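Local atomic coordinates of short chain dehydrogenase (Rhodopseudomonas palustris, PDB entry 3H7A), a protein that is of unestablished function but belongs to the short-chain dehydrogenase/reductase family, whose members typically catalyse NAD(P)-dependent oxidation or reduction. Residues T143-G148 against V180-I185. Residues are numbered along the deposited sequence; the frame is centred on the assembly and turned at random.
Sequences TASLRG and VAHLII
Thr143 and Ile184 bring the two backbones nearest, with CA atoms 6.6 Å apart, where the loop following strand 135-142 turns beside the end of strand 178-185. The loop starts as a 3-10 turn, and Thr143 O accepts from both Leu146 N and Arg147 N. Backbone meets backbone through water 1, which takes the N-H of Thr143 at 3.0 Å and donates to Ile185 O at 2.7 Å. A second water bridges the side chains, hydrogen-bonded to Ser145 OG (2.7 Å) and His182 NE2 (2.8 Å). It sits in the plane of the imidazole, at the ring edge, and Ser145 CB approaches the same ring at its edge, 3.8 Å from His182 CE1. His182 holds CG anti to its backbone N (chi1 -170°); its ND1 is hydrogen-bonded to Glu237 on the neighbouring strand, while Ser145 OG also bonds Ala142 N. The apolar part of the contact is tip to tip: Ile184 CD1 meets the isopropyl end of Leu146, 3.8 Å from its CD2, and Ile184 CG2 comes within 4.0 Å of Thr143 N. Farther along the loop, Gly148 N is hydrogen-bonded to Gln167 of the second subunit. Water-bridged packing here joins the loop after strand 135-142 to the C-terminal part of the adjacent parallel strand in a Rossmann-type sheet, on the side where short-chain dehydrogenases generally place cofactor and substrate.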
loop_
_atom_site.group_PDB
_atom_site.type_symbol
_atom_site.label_atom_id
_atom_site.label_comp_id
_atom_site.label_asym_id
_atom_site.label_seq_id
_atom_site.Cartn_x
_atom_site.Cartn_y
_atom_site.Cartn_z
ATOM N N THR B 143 4.811 -8.618 -9.778
ATOM C CA THR B 143 3.789 -8.556 -8.729
ATOM C C THR B 143 4.338 -9.114 -7.417
ATOM O O THR B 143 3.924 -8.674 -6.331
ATOM C CB THR B 143 2.509 -9.315 -9.083
ATOM O OG1 THR B 143 2.833 -10.669 -9.378
ATOM C CG2 THR B 143 1.831 -8.693 -10.273
ATOM N N ALA B 144 5.279 -10.061 -7.519
ATOM C CA ALA B 144 5.945 -10.609 -6.343
ATOM C C ALA B 144 6.814 -9.546 -5.653
ATOM O O ALA B 144 7.245 -9.765 -4.536
ATOM C CB ALA B 144 6.760 -11.845 -6.690
ATOM N N SER B 145 7.022 -8.385 -6.298
ATOM C CA SER B 145 7.614 -7.219 -5.611
ATOM C C SER B 145 6.700 -6.571 -4.587
ATOM O O SER B 145 7.174 -5.852 -3.694
ATOM C CB SER B 145 8.050 -6.140 -6.604
ATOM O OG SER B 145 8.877 -6.710 -7.585
ATOM N N LEU B 146 5.397 -6.827 -4.718
ATOM C CA LEU B 146 4.372 -6.117 -3.957
ATOM C C LEU B 146 3.631 -6.986 -2.941
ATOM O O LEU B 146 3.291 -6.507 -1.860
ATOM C CB LEU B 146 3.368 -5.448 -4.897
ATOM C CG LEU B 146 3.910 -4.466 -5.936
ATOM C CD1 LEU B 146 2.796 -4.049 -6.867
ATOM C CD2 LEU B 146 4.514 -3.264 -5.247
ATOM N N ARG B 147 3.393 -8.249 -3.293
ATOM C CA ARG B 147 2.750 -9.207 -2.383
ATOM C C ARG B 147 3.326 -10.613 -2.535
ATOM O O ARG B 147 3.676 -11.035 -3.629
ATOM C CB ARG B 147 1.228 -9.212 -2.552
ATOM C CG ARG B 147 0.747 -9.491 -3.943
ATOM C CD ARG B 147 -0.681 -8.996 -4.119
ATOM N NE ARG B 147 -0.908 -8.612 -5.512
ATOM C CZ ARG B 147 -0.827 -7.368 -5.984
ATOM N NH1 ARG B 147 -0.549 -6.345 -5.178
ATOM N NH2 ARG B 147 -1.038 -7.144 -7.272
ATOM N N GLY B 148 3.427 -11.339 -1.429
ATOM C CA GLY B 148 3.953 -12.694 -1.462
ATOM C C GLY B 148 2.867 -13.755 -1.376
ATOM O O GLY B 148 2.273 -13.953 -0.326
ATOM N N VAL B 180 16.028 7.203 -10.343
ATOM C CA VAL B 180 15.892 5.789 -10.002
ATOM C C VAL B 180 14.427 5.430 -10.209
ATOM O O VAL B 180 13.547 6.175 -9.781
ATOM C CB VAL B 180 16.316 5.498 -8.537
ATOM C CG1 VAL B 180 16.309 4.008 -8.248
ATOM C CG2 VAL B 180 17.693 6.063 -8.261
ATOM N N ALA B 181 14.157 4.317 -10.891
ATOM C CA ALA B 181 12.781 3.881 -11.078
ATOM C C ALA B 181 12.623 2.370 -10.950
ATOM O O ALA B 181 13.604 1.605 -11.031
ATOM C CB ALA B 181 12.190 4.390 -12.417
ATOM N N HIS B 182 11.377 1.946 -10.759
ATOM C CA HIS B 182 11.042 0.548 -10.554
ATOM C C HIS B 182 9.820 0.222 -11.410
ATOM O O HIS B 182 8.725 0.704 -11.142
ATOM C CB HIS B 182 10.736 0.335 -9.068
ATOM C CG HIS B 182 10.592 -1.099 -8.662
ATOM N ND1 HIS B 182 9.526 -1.556 -7.912
ATOM C CD2 HIS B 182 11.393 -2.170 -8.868
ATOM C CE1 HIS B 182 9.667 -2.852 -7.695
ATOM N NE2 HIS B 182 10.791 -3.249 -8.263
ATOM N N LEU B 183 10.011 -0.580 -12.453
ATOM C CA LEU B 183 8.919 -0.900 -13.352
ATOM C C LEU B 183 8.405 -2.294 -13.077
ATOM O O LEU B 183 9.128 -3.271 -13.272
ATOM C CB LEU B 183 9.361 -0.801 -14.818
ATOM C CG LEU B 183 8.281 -1.112 -15.860
ATOM C CD1 LEU B 183 7.190 -0.035 -15.871
ATOM C CD2 LEU B 183 8.923 -1.245 -17.229
ATOM N N ILE B 184 7.139 -2.372 -12.675
ATOM C CA ILE B 184 6.503 -3.620 -12.254
ATOM C C ILE B 184 5.692 -4.197 -13.404
ATOM O O ILE B 184 4.833 -3.520 -13.968
ATOM C CB ILE B 184 5.622 -3.405 -11.003
ATOM C CG1 ILE B 184 6.490 -2.978 -9.819
ATOM C CG2 ILE B 184 4.875 -4.680 -10.630
ATOM C CD1 ILE B 184 5.708 -2.390 -8.718
ATOM N N ILE B 185 5.995 -5.442 -13.774
ATOM C CA ILE B 185 5.291 -6.102 -14.867
ATOM C C ILE B 185 4.560 -7.371 -14.393
ATOM O O ILE B 185 4.926 -7.950 -13.377
ATOM C CB ILE B 185 6.257 -6.364 -16.062
ATOM C CG1 ILE B 185 7.247 -7.480 -15.758
ATOM C CG2 ILE B 185 7.047 -5.099 -16.402
ATOM C CD1 ILE B 185 8.387 -7.596 -16.761
HETATM O O HOH W 1 4.531 -10.339 -12.237
HETATM O O HOH W 2 11.380 -5.796 -7.366
#